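Local coordinates for major capsid protein (Paramecium bursaria Chlorella virus 1, PDB 5TIQ), which self-assembles as trimers into the icosahedral, pseudo T=169 outer capsid shell of a large chlorella virus, and carries N-linked glycans, at residues I59-D64 with Y169-L174; P222-I227 with Y420-I425; E236-S241 with L380-C385; E307-L312 with V402-A407. All blocks are in the same frame, centred on the assembly; numbering follows the deposited sequence.

Overall arrangement
The four contacts fall at two ends of the subunit, a double jelly roll. Contact 1, in the first jelly roll, and contact 2, in the second, lie about 17 Å apart between centres without touching. Contacts 3 and 4, with centres more than 40 Å from those of either, share one sheet of the second jelly roll: their centres are about 9 Å apart, and Lys383 of contact 3 forms a salt bridge with Glu307 of contact 4. Contact 4 is the most buried, yet carries a glycan; the others are partly buried. Contact 2 is regular strand pairing at a subunit interface, whereas contacts 1 and 3 join loops to strands through one backbone bond and a water, and contact 4 through a threonine hydroxyl, each with small apolar patches.

Contact 1. Residues I59-D64 with Y169-L174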
# COMPACT_ATOMS: atom_id res chain seq x y z
N ILE A 59 14.19 -29.69 -11.33
CA ILE A 59 13.83 -29.55 -9.92
C ILE A 59 13.97 -30.89 -9.22
O ILE A 59 13.38 -31.90 -9.64
CB ILE A 59 12.41 -29.00 -9.78
CG1 ILE A 59 12.22 -27.73 -10.61
CG2 ILE A 59 12.09 -28.72 -8.32
CD1 ILE A 59 13.10 -26.58 -10.19
N SER A 60 14.77 -30.92 -8.16
CA SER A 60 14.92 -32.14 -7.37
C SER A 60 13.64 -32.41 -6.57
O SER A 60 12.87 -31.50 -6.24
CB SER A 60 16.12 -32.03 -6.44
OG SER A 60 15.98 -30.93 -5.56
N ARG A 61 13.44 -33.68 -6.24
CA ARG A 61 12.20 -34.12 -5.61
C ARG A 61 12.39 -34.32 -4.10
O ARG A 61 12.27 -35.42 -3.56
CB ARG A 61 11.69 -35.40 -6.28
CG ARG A 61 11.50 -35.23 -7.77
CD ARG A 61 10.83 -36.43 -8.40
NE ARG A 61 10.08 -36.04 -9.59
CZ ARG A 61 8.81 -35.66 -9.57
NH1 ARG A 61 8.14 -35.63 -8.42
NH2 ARG A 61 8.21 -35.31 -10.69
N ASN A 62 12.70 -33.22 -3.43
CA ASN A 62 12.91 -33.25 -1.99
C ASN A 62 11.59 -33.20 -1.22
O ASN A 62 11.43 -33.90 -0.22
CB ASN A 62 13.82 -32.10 -1.57
CG ASN A 62 15.11 -32.08 -2.34
OD1 ASN A 62 15.18 -31.54 -3.44
ND2 ASN A 62 16.15 -32.67 -1.77
N GLY A 63 10.66 -32.37 -1.68
CA GLY A 63 9.40 -32.21 -0.97
C GLY A 63 8.19 -32.62 -1.77
O GLY A 63 8.32 -33.15 -2.87
N ASP A 64 7.00 -32.36 -1.22
CA ASP A 64 5.76 -32.77 -1.85
C ASP A 64 5.24 -31.73 -2.84
O ASP A 64 4.77 -32.09 -3.92
CB ASP A 64 4.71 -33.04 -0.77
CG ASP A 64 5.19 -34.02 0.28
OD1 ASP A 64 5.71 -35.10 -0.09
OD2 ASP A 64 5.08 -33.71 1.49
N TYR A 169 6.13 -39.36 -12.89
CA TYR A 169 6.71 -39.71 -14.18
C TYR A 169 6.98 -38.51 -15.07
O TYR A 169 7.30 -38.69 -16.25
CB TYR A 169 5.82 -40.72 -14.91
CG TYR A 169 5.42 -41.90 -14.06
CD1 TYR A 169 6.34 -42.88 -13.72
CD2 TYR A 169 4.10 -42.06 -13.64
CE1 TYR A 169 5.98 -43.97 -12.95
CE2 TYR A 169 3.73 -43.15 -12.87
CZ TYR A 169 4.67 -44.10 -12.54
OH TYR A 169 4.30 -45.19 -11.78
N HIS A 170 6.86 -37.29 -14.55
CA HIS A 170 7.13 -36.09 -15.32
C HIS A 170 8.11 -35.22 -14.55
O HIS A 170 7.86 -34.87 -13.39
CB HIS A 170 5.84 -35.31 -15.61
CG HIS A 170 5.13 -35.73 -16.86
ND1 HIS A 170 3.99 -35.11 -17.32
CD2 HIS A 170 5.42 -36.71 -17.75
CE1 HIS A 170 3.60 -35.69 -18.44
NE2 HIS A 170 4.45 -36.66 -18.73
N GLU A 171 9.21 -34.86 -15.20
CA GLU A 171 10.17 -33.96 -14.59
C GLU A 171 9.75 -32.51 -14.82
O GLU A 171 9.13 -32.18 -15.84
CB GLU A 171 11.57 -34.20 -15.14
CG GLU A 171 12.15 -35.57 -14.81
CD GLU A 171 12.35 -35.79 -13.32
OE1 GLU A 171 12.59 -34.80 -12.59
OE2 GLU A 171 12.26 -36.95 -12.87
N VAL A 172 10.08 -31.66 -13.86
CA VAL A 172 9.81 -30.23 -13.93
C VAL A 172 11.14 -29.51 -14.10
O VAL A 172 12.02 -29.63 -13.25
CB VAL A 172 9.06 -29.74 -12.68
CG1 VAL A 172 8.70 -28.26 -12.82
CG2 VAL A 172 7.83 -30.59 -12.44
N LYS A 173 11.28 -28.78 -15.20
CA LYS A 173 12.55 -28.16 -15.54
C LYS A 173 12.35 -26.67 -15.82
O LYS A 173 11.28 -26.23 -16.24
CB LYS A 173 13.20 -28.83 -16.76
CG LYS A 173 13.55 -30.29 -16.54
CD LYS A 173 14.26 -30.88 -17.74
CE LYS A 173 15.61 -30.22 -17.94
NZ LYS A 173 16.38 -30.83 -19.05
N LEU A 174 13.41 -25.91 -15.55
CA LEU A 174 13.46 -24.49 -15.86
C LEU A 174 14.64 -24.25 -16.80
O LEU A 174 15.75 -24.72 -16.53
CB LEU A 174 13.61 -23.64 -14.59
CG LEU A 174 12.42 -23.59 -13.63
CD1 LEU A 174 12.86 -23.03 -12.29
CD2 LEU A 174 11.31 -22.73 -14.22
O HOH W 1 11.57 -32.63 -11.55
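Ile59 N donates a nearly straight hydrogen bond (164°) to Val172 O at 2.9 Å, approaching the oxygen almost along the line of its C=O bond. The isoleucine side chain also packs against this oxygen: with CG1 beside the backbone N (chi1 -52°), Ile59 CG1 comes within 3.3 Å of Val172 O and then meets Val172 CG1. Further out, Ile59 CD1 reaches Leu174 CD1 at 4.1 Å, the two chains slanting across each other. A water completes the backbone link. It accepts from Val172 N at 2.9 Å and is also hydrogen-bonded to Ile59 O, at 2.7 Å, and to Glu171 OE1; the glutamate chain folds at chi2 to bring its carboxylate back to this water.

The bond lies next to the pairing of strands 54-58 and 172-178, at one border of a four-stranded antiparallel sheet in the first jelly roll, just where the chain leaves strand 54-58. Branched residues suit this place, because Ile59 is sandwiched between this sheet and Val205 and Tyr207 of strand 200-210, while Val172 and Leu174 rest on Leu97.

Beyond the strand end the contact turns polar. Arg61 stretches its extended chain back toward residues 170 and 171, its NH1 hydrogen-bonding Leu164 O. A second link, from Arg61 NH2 to His170 O, is weak, and the position of NH2 is doubtful. Glu171 OE2 stays 4.0 Å from Arg61 NE, with the carboxylate and guanidinium planes nearly perpendicular (82°), so their attraction is one of nearby opposite charges and falls short of a salt bridge.

Contact 2. Residues P222-I227 with Y420-I425; sequences PHEYLI and YNVLRI
Glu224 and Arg424 both set CG beside their own backbone N (chi1 -70° and -61°) and run extended from there, which lays the two chains side by side, pointing the same way. They face each other as a non-hydrogen-bonded pair of two antiparallel strands, 223-236 and 412-426, in a sheet of the second jelly roll. Arg424 NE meets Glu224 OE2 at 2.6 Å in a salt bridge. The bond is fairly straight (160°) and lies in the guanidinium plane, with the carboxylate nearly coplanar. Long charged chains suit this face because it meets another subunit of the trimer: Tyr16 OH of the second subunit bonds both Glu224 OE2 and Arg424 NH2.

Between the backbones the ladder is complete. His223 with Ile425, Tyr225 with Leu423, and Ile227 with Asn421 each exchange two N-H...O bonds, among them Leu423 N to Tyr225 O at 2.8 Å.

On the face that bears Tyr225, Ile227, Leu423 and Ile425, these four are buried and mostly apolar, flanked by His223 and Asn421. Ile425 CD1 comes obliquely to Tyr225 CE1 at 3.9 Å, while Leu423 O lies at the edge of the same ring. Ile227 CG2 packs on Leu423 CB at 4.1 Å. Broad hydrophobic residues fit here because this face covers Phe153, Leu162 and Pro163, which belong to the first jelly roll.

On the Glu224 face, Leu226 crosses the ring of Tyr420, and Leu17 of the second subunit packs on both. Leu226 reaches the tyrosine through its branch point, CG lying 3.8 Å from Tyr420 CD1.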
# COMPACT_ATOMS: atom_id res chain seq x y z
N PRO A 222 -6.70 -37.45 -8.82
CA PRO A 222 -6.49 -36.53 -9.95
C PRO A 222 -6.72 -35.09 -9.53
O PRO A 222 -7.54 -34.79 -8.66
CB PRO A 222 -7.54 -36.99 -10.97
CG PRO A 222 -8.63 -37.56 -10.14
CD PRO A 222 -7.94 -38.22 -8.96
N HIS A 223 -5.98 -34.19 -10.18
CA HIS A 223 -6.01 -32.78 -9.83
C HIS A 223 -6.20 -31.92 -11.07
O HIS A 223 -5.68 -32.24 -12.14
CB HIS A 223 -4.73 -32.36 -9.11
CG HIS A 223 -4.41 -33.19 -7.90
ND1 HIS A 223 -5.10 -33.06 -6.71
CD2 HIS A 223 -3.49 -34.15 -7.70
CE1 HIS A 223 -4.61 -33.92 -5.83
NE2 HIS A 223 -3.63 -34.59 -6.41
N GLU A 224 -6.96 -30.83 -10.91
CA GLU A 224 -7.10 -29.81 -11.94
C GLU A 224 -6.74 -28.46 -11.33
O GLU A 224 -7.23 -28.12 -10.25
CB GLU A 224 -8.52 -29.77 -12.51
CG GLU A 224 -8.89 -30.97 -13.37
CD GLU A 224 -10.18 -30.76 -14.15
OE1 GLU A 224 -11.17 -30.27 -13.56
OE2 GLU A 224 -10.20 -31.08 -15.36
N TYR A 225 -5.87 -27.72 -12.01
CA TYR A 225 -5.41 -26.41 -11.55
C TYR A 225 -5.76 -25.36 -12.60
O TYR A 225 -5.39 -25.50 -13.77
CB TYR A 225 -3.90 -26.41 -11.30
CG TYR A 225 -3.45 -27.21 -10.10
CD1 TYR A 225 -3.16 -28.56 -10.20
CD2 TYR A 225 -3.29 -26.59 -8.86
CE1 TYR A 225 -2.74 -29.29 -9.10
CE2 TYR A 225 -2.87 -27.31 -7.76
CZ TYR A 225 -2.60 -28.65 -7.88
OH TYR A 225 -2.17 -29.37 -6.79
N LEU A 226 -6.44 -24.31 -12.17
CA LEU A 226 -6.70 -23.15 -13.03
C LEU A 226 -5.49 -22.24 -12.95
O LEU A 226 -5.28 -21.53 -11.96
CB LEU A 226 -7.98 -22.44 -12.60
CG LEU A 226 -8.46 -21.30 -13.50
CD1 LEU A 226 -8.84 -21.83 -14.88
CD2 LEU A 226 -9.64 -20.58 -12.86
N ILE A 227 -4.67 -22.25 -14.00
CA ILE A 227 -3.39 -21.56 -14.01
C ILE A 227 -3.41 -20.45 -15.06
O ILE A 227 -4.28 -20.41 -15.93
CB ILE A 227 -2.22 -22.52 -14.27
CG1 ILE A 227 -2.21 -22.95 -15.74
CG2 ILE A 227 -2.32 -23.73 -13.36
CD1 ILE A 227 -0.98 -23.72 -16.15
N TYR A 420 -5.92 -17.74 -19.03
CA TYR A 420 -6.13 -18.87 -18.15
C TYR A 420 -5.99 -20.18 -18.91
O TYR A 420 -6.16 -20.24 -20.13
CB TYR A 420 -7.50 -18.81 -17.48
CG TYR A 420 -7.59 -17.85 -16.31
CD1 TYR A 420 -7.00 -18.16 -15.09
CD2 TYR A 420 -8.26 -16.64 -16.43
CE1 TYR A 420 -7.07 -17.29 -14.02
CE2 TYR A 420 -8.34 -15.76 -15.36
CZ TYR A 420 -7.74 -16.09 -14.16
OH TYR A 420 -7.81 -15.23 -13.09
N ASN A 421 -5.68 -21.24 -18.17
CA ASN A 421 -5.63 -22.59 -18.72
C ASN A 421 -5.83 -23.56 -17.56
O ASN A 421 -5.86 -23.17 -16.39
CB ASN A 421 -4.30 -22.85 -19.45
CG ASN A 421 -4.43 -23.90 -20.54
OD1 ASN A 421 -5.19 -24.86 -20.42
ND2 ASN A 421 -3.68 -23.71 -21.62
N VAL A 422 -5.98 -24.84 -17.89
CA VAL A 422 -6.23 -25.89 -16.91
C VAL A 422 -5.08 -26.88 -16.99
O VAL A 422 -4.80 -27.44 -18.06
CB VAL A 422 -7.58 -26.58 -17.13
CG1 VAL A 422 -7.77 -27.72 -16.14
CG2 VAL A 422 -8.71 -25.56 -17.01
N LEU A 423 -4.41 -27.09 -15.86
CA LEU A 423 -3.34 -28.08 -15.74
C LEU A 423 -3.91 -29.30 -15.03
O LEU A 423 -4.21 -29.24 -13.83
CB LEU A 423 -2.14 -27.50 -14.99
CG LEU A 423 -1.00 -28.47 -14.64
CD1 LEU A 423 -0.40 -29.09 -15.89
CD2 LEU A 423 0.07 -27.75 -13.83
N ARG A 424 -4.07 -30.39 -15.76
CA ARG A 424 -4.59 -31.64 -15.21
C ARG A 424 -3.42 -32.55 -14.85
O ARG A 424 -2.50 -32.74 -15.65
CB ARG A 424 -5.51 -32.34 -16.21
CG ARG A 424 -6.74 -31.53 -16.59
CD ARG A 424 -7.79 -32.42 -17.24
NE ARG A 424 -8.99 -31.68 -17.62
CZ ARG A 424 -9.30 -31.35 -18.87
NH1 ARG A 424 -8.50 -31.69 -19.87
NH2 ARG A 424 -10.42 -30.68 -19.12
N ILE A 425 -3.46 -33.10 -13.64
CA ILE A 425 -2.40 -33.95 -13.12
C ILE A 425 -3.01 -35.25 -12.65
O ILE A 425 -3.86 -35.25 -11.75
CB ILE A 425 -1.63 -33.27 -11.98
CG1 ILE A 425 -0.92 -32.01 -12.49
CG2 ILE A 425 -0.64 -34.24 -11.35
CD1 ILE A 425 -0.29 -31.17 -11.40

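Contact 3. Residues E236-S241 with L380-C385. With HG (mercury (II) ion), chain L.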
# COMPACT_ATOMS: atom_id res chain seq x y z
N GLU A 236 7.22 -4.40 -34.86
CA GLU A 236 8.01 -3.22 -35.18
C GLU A 236 7.09 -2.00 -35.18
O GLU A 236 6.09 -1.97 -35.90
CB GLU A 236 8.70 -3.38 -36.54
CG GLU A 236 9.61 -4.59 -36.63
CD GLU A 236 10.37 -4.66 -37.94
OE1 GLU A 236 9.71 -4.67 -39.01
OE2 GLU A 236 11.61 -4.71 -37.91
N THR A 237 7.44 -1.00 -34.38
CA THR A 237 6.65 0.22 -34.31
C THR A 237 6.75 0.99 -35.62
O THR A 237 7.85 1.15 -36.17
CB THR A 237 7.14 1.10 -33.15
OG1 THR A 237 7.24 0.30 -31.96
CG2 THR A 237 6.17 2.24 -32.91
N ALA A 238 5.62 1.47 -36.11
CA ALA A 238 5.63 2.34 -37.28
C ALA A 238 6.35 3.64 -36.95
O ALA A 238 6.16 4.22 -35.88
CB ALA A 238 4.21 2.62 -37.76
N THR A 239 7.19 4.09 -37.88
CA THR A 239 8.02 5.28 -37.68
C THR A 239 7.16 6.52 -37.47
O THR A 239 6.45 6.95 -38.40
CB THR A 239 8.97 5.48 -38.86
OG1 THR A 239 9.88 4.38 -38.93
CG2 THR A 239 9.75 6.77 -38.70
N PRO A 240 7.19 7.12 -36.29
CA PRO A 240 6.41 8.34 -36.07
C PRO A 240 7.05 9.54 -36.76
O PRO A 240 8.27 9.65 -36.85
CB PRO A 240 6.43 8.50 -34.54
CG PRO A 240 7.72 7.87 -34.13
CD PRO A 240 7.95 6.72 -35.09
N SER A 241 6.20 10.43 -37.26
CA SER A 241 6.63 11.57 -38.06
C SER A 241 6.56 12.85 -37.25
O SER A 241 5.75 12.99 -36.33
CB SER A 241 5.76 11.71 -39.31
OG SER A 241 5.90 13.00 -39.89
N LEU A 380 -3.58 1.86 -33.67
CA LEU A 380 -2.72 2.81 -32.99
C LEU A 380 -2.59 4.09 -33.80
O LEU A 380 -2.50 4.05 -35.04
CB LEU A 380 -1.33 2.22 -32.75
CG LEU A 380 -1.30 0.92 -31.95
CD1 LEU A 380 0.12 0.38 -31.85
CD2 LEU A 380 -1.89 1.15 -30.57
N THR A 381 -2.57 5.22 -33.10
CA THR A 381 -2.25 6.52 -33.68
C THR A 381 -1.19 7.16 -32.81
O THR A 381 -1.34 7.22 -31.58
CB THR A 381 -3.49 7.42 -33.76
OG1 THR A 381 -4.46 6.82 -34.62
CG2 THR A 381 -3.11 8.79 -34.32
N TYR A 382 -0.11 7.63 -33.43
CA TYR A 382 1.05 8.13 -32.70
C TYR A 382 1.05 9.65 -32.67
O TYR A 382 0.51 10.31 -33.56
CB TYR A 382 2.34 7.61 -33.33
CG TYR A 382 2.47 6.11 -33.29
CD1 TYR A 382 2.79 5.46 -32.10
CD2 TYR A 382 2.25 5.33 -34.42
CE1 TYR A 382 2.90 4.09 -32.04
CE2 TYR A 382 2.36 3.95 -34.37
CZ TYR A 382 2.69 3.34 -33.18
OH TYR A 382 2.80 1.97 -33.12
N LYS A 383 1.65 10.19 -31.62
CA LYS A 383 1.83 11.63 -31.53
C LYS A 383 2.81 12.11 -32.60
O LYS A 383 3.60 11.35 -33.16
CB LYS A 383 2.35 12.03 -30.15
CG LYS A 383 1.45 11.60 -29.00
CD LYS A 383 2.06 11.97 -27.66
CE LYS A 383 1.24 11.45 -26.50
NZ LYS A 383 1.87 11.79 -25.19
N THR A 384 2.74 13.41 -32.88
CA THR A 384 3.67 14.05 -33.82
C THR A 384 4.93 14.40 -33.05
O THR A 384 4.96 15.35 -32.27
CB THR A 384 3.03 15.28 -34.44
OG1 THR A 384 1.82 14.91 -35.10
CG2 THR A 384 3.98 15.91 -35.45
N CYS A 385 6.00 13.62 -33.27
CA CYS A 385 7.26 13.80 -32.55
C CYS A 385 8.02 14.98 -33.14
O CYS A 385 9.02 14.85 -33.85
CB CYS A 385 8.08 12.52 -32.59
SG CYS A 385 8.06 11.68 -34.19
HG HG L . 10.30 12.74 -35.19
O HOH W 2 3.53 10.38 -36.02
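In the second jelly roll, the loop that leaves strand 223-236 runs beside strand 376-387 where that strand is interrupted at Lys383, and its Thr237, Ala238 and Pro240 pack on Tyr382 just before the break. Thr237 sends its methyl rather than its hydroxyl to the ring: CG2 sits 3.4 Å from Tyr382 OH. Ala238 CB meets Tyr382 CE2 at 4.1 Å, and Ala238 O lies over one face of the ring. The tyrosine suits this buried place because its flat body packs against small loop residues while its hydroxyl hydrogen-bonds Gln248, whose OE1 also accepts from Ala238 N.

Past the break, Cys385 N gives a weak, bent bond (130°) to Ser241 O at 3.1 Å. A water links the same backbones, accepting from Ser241 N at 2.9 Å and hydrogen-bonded to Lys383 O at 3.0 Å. Pro240, whose apolar ring suits a buried place against the sulfur, lays CB 3.6 Å from Cys385 SG. That sulfur has chi1 41°, between the backbone N and the carbonyl carbon, which turns it back to the same side as its own carbonyl.

Sulfur and carbonyl therefore chelate a mercury ion, at 2.7 Å from Cys385 SG and 2.8 Å from Cys385 O. Mercury is a soft, thiol-seeking metal, and its binding suggests that this cysteine can be reached and reacts, probably as a thiolate, although it is largely buried.

Contact 4. Residues E307-L312 with V402-A407. With BGC (beta-D-glucopyranose), chain F.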
# COMPACT_ATOMS: atom_id res chain seq x y z
N GLU A 307 3.70 11.90 -19.21
CA GLU A 307 3.01 11.45 -20.42
C GLU A 307 3.52 12.16 -21.67
O GLU A 307 3.42 11.59 -22.77
CB GLU A 307 1.50 11.66 -20.26
CG GLU A 307 0.67 11.45 -21.52
CD GLU A 307 0.78 10.04 -22.09
OE1 GLU A 307 1.05 9.09 -21.32
OE2 GLU A 307 0.61 9.88 -23.32
N GLN A 308 4.08 13.36 -21.54
CA GLN A 308 4.58 14.09 -22.70
C GLN A 308 5.63 13.30 -23.45
O GLN A 308 5.75 13.42 -24.68
CB GLN A 308 5.14 15.44 -22.27
CG GLN A 308 5.49 16.37 -23.42
CD GLN A 308 4.25 17.02 -24.02
OE1 GLN A 308 3.72 17.99 -23.48
NE2 GLN A 308 3.79 16.49 -25.15
N LEU A 309 6.41 12.47 -22.75
CA LEU A 309 7.48 11.70 -23.36
C LEU A 309 7.01 10.35 -23.90
O LEU A 309 7.83 9.59 -24.43
CB LEU A 309 8.61 11.48 -22.34
CG LEU A 309 9.24 12.75 -21.77
CD1 LEU A 309 10.29 12.41 -20.72
CD2 LEU A 309 9.86 13.60 -22.88
N ALA A 310 5.72 10.03 -23.78
CA ALA A 310 5.16 8.82 -24.36
C ALA A 310 4.74 9.08 -25.80
O ALA A 310 4.34 10.19 -26.16
CB ALA A 310 3.97 8.32 -23.54
N VAL A 311 4.82 8.03 -26.63
CA VAL A 311 4.65 8.19 -28.07
C VAL A 311 3.23 7.90 -28.54
O VAL A 311 2.84 8.39 -29.61
CB VAL A 311 5.66 7.30 -28.83
CG1 VAL A 311 5.25 5.83 -28.78
CG2 VAL A 311 5.81 7.78 -30.28
N LEU A 312 2.44 7.14 -27.79
CA LEU A 312 1.11 6.74 -28.24
C LEU A 312 0.12 7.87 -27.98
O LEU A 312 -0.04 8.31 -26.84
CB LEU A 312 0.67 5.46 -27.54
CG LEU A 312 -0.64 4.85 -28.02
CD1 LEU A 312 -0.53 4.42 -29.48
CD2 LEU A 312 -1.05 3.67 -27.15
N VAL A 402 1.63 15.93 -29.20
CA VAL A 402 3.00 16.00 -29.68
C VAL A 402 3.93 15.42 -28.62
O VAL A 402 3.60 15.37 -27.43
CB VAL A 402 3.43 17.43 -30.06
CG1 VAL A 402 2.67 17.91 -31.28
CG2 VAL A 402 3.21 18.37 -28.89
N THR A 403 5.10 14.98 -29.06
CA THR A 403 6.11 14.43 -28.17
C THR A 403 7.49 14.78 -28.70
O THR A 403 7.63 15.41 -29.75
CB THR A 403 5.94 12.91 -28.01
OG1 THR A 403 6.90 12.42 -27.06
CG2 THR A 403 6.16 12.21 -29.34
N ALA A 404 8.52 14.35 -27.97
CA ALA A 404 9.89 14.67 -28.33
C ALA A 404 10.31 13.92 -29.59
O ALA A 404 9.91 12.78 -29.82
CB ALA A 404 10.84 14.34 -27.18
N ASN A 405 11.15 14.58 -30.39
CA ASN A 405 11.58 14.01 -31.66
C ASN A 405 12.42 12.75 -31.49
O ASN A 405 12.57 11.98 -32.44
CB ASN A 405 12.35 15.05 -32.48
CG ASN A 405 13.69 15.42 -31.86
OD1 ASN A 405 13.80 15.62 -30.65
ND2 ASN A 405 14.71 15.51 -32.70
N THR A 406 12.97 12.51 -30.29
CA THR A 406 13.69 11.27 -30.03
C THR A 406 12.77 10.07 -29.89
O THR A 406 13.27 8.96 -29.67
CB THR A 406 14.53 11.42 -28.76
OG1 THR A 406 13.68 11.77 -27.66
CG2 THR A 406 15.59 12.51 -28.94
N ALA A 407 11.46 10.25 -30.01
CA ALA A 407 10.53 9.13 -29.95
C ALA A 407 10.70 8.15 -31.11
O ALA A 407 10.19 7.03 -31.05
CB ALA A 407 9.08 9.63 -29.92
C2 BGC F . 17.01 15.85 -32.96
C3 BGC F . 18.20 16.76 -32.65
C4 BGC F . 17.87 18.25 -32.79
C5 BGC F . 16.53 18.58 -32.15
C6 BGC F . 16.15 20.01 -32.51
C1 BGC F . 15.78 16.36 -32.23
O2 BGC F . 17.30 14.53 -32.50
O3 BGC F . 19.25 16.50 -33.59
O4 BGC F . 18.86 19.02 -32.11
O5 BGC F . 15.51 17.70 -32.61
O6 BGC F . 16.04 20.11 -33.93
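Thr403 OG1 donates a hydrogen bond to Gln308 O at 2.8 Å, arriving in the carbonyl plane. The threonine holds OG1 anti to its backbone N (chi1 -177°), aiming the hydroxyl at the turn of residues 307-309; Thr403 OG1 also lies 3.5 Å from Ala310 O, which takes a hydrogen bond from Lys383 NZ. A beta-branched residue with one polar arm suits this buried spot, as the hydroxyl satisfies a carbonyl turned out of the loop and CG2 lies loosely against the backbone of Val311. Gln308 bends at chi2 to carry its amide over the start of the other segment; NE2 hydrogen-bonds Thr399 O, close to the backbone of Val402.

Strand 402-404 runs parallel to strand 376-387 in a sheet of the second jelly roll, bonded through the backbone of Thr403 to Thr384 and Ile387. Short 3-10 turns shape both sides of the contact: Ala310 N closes on Glu307 O at 3.0 Å in one, and Ala407 N on Ala404 O, also at 3.0 Å, in the other.

The second turn offers alanines, whose small methyls allow close approach. Val311 CG2 meets Ala407 CB at 3.8 Å, with Phe265 of strand 257-266 also touching the valine, and Leu309 CD2 comes more loosely to Ala404 CB at 4.5 Å.

Between these two alanines the turn presents Asn405, an experimentally established glycosylation site. Its ND2 is joined covalently to C1 of a beta-glucose at 1.4 Å, and its OD1 is held by Ala389 N. Asn405-Thr406-Ala407 lacks the serine or threonine that the usual N-glycosylation sequon has two residues after the asparagine.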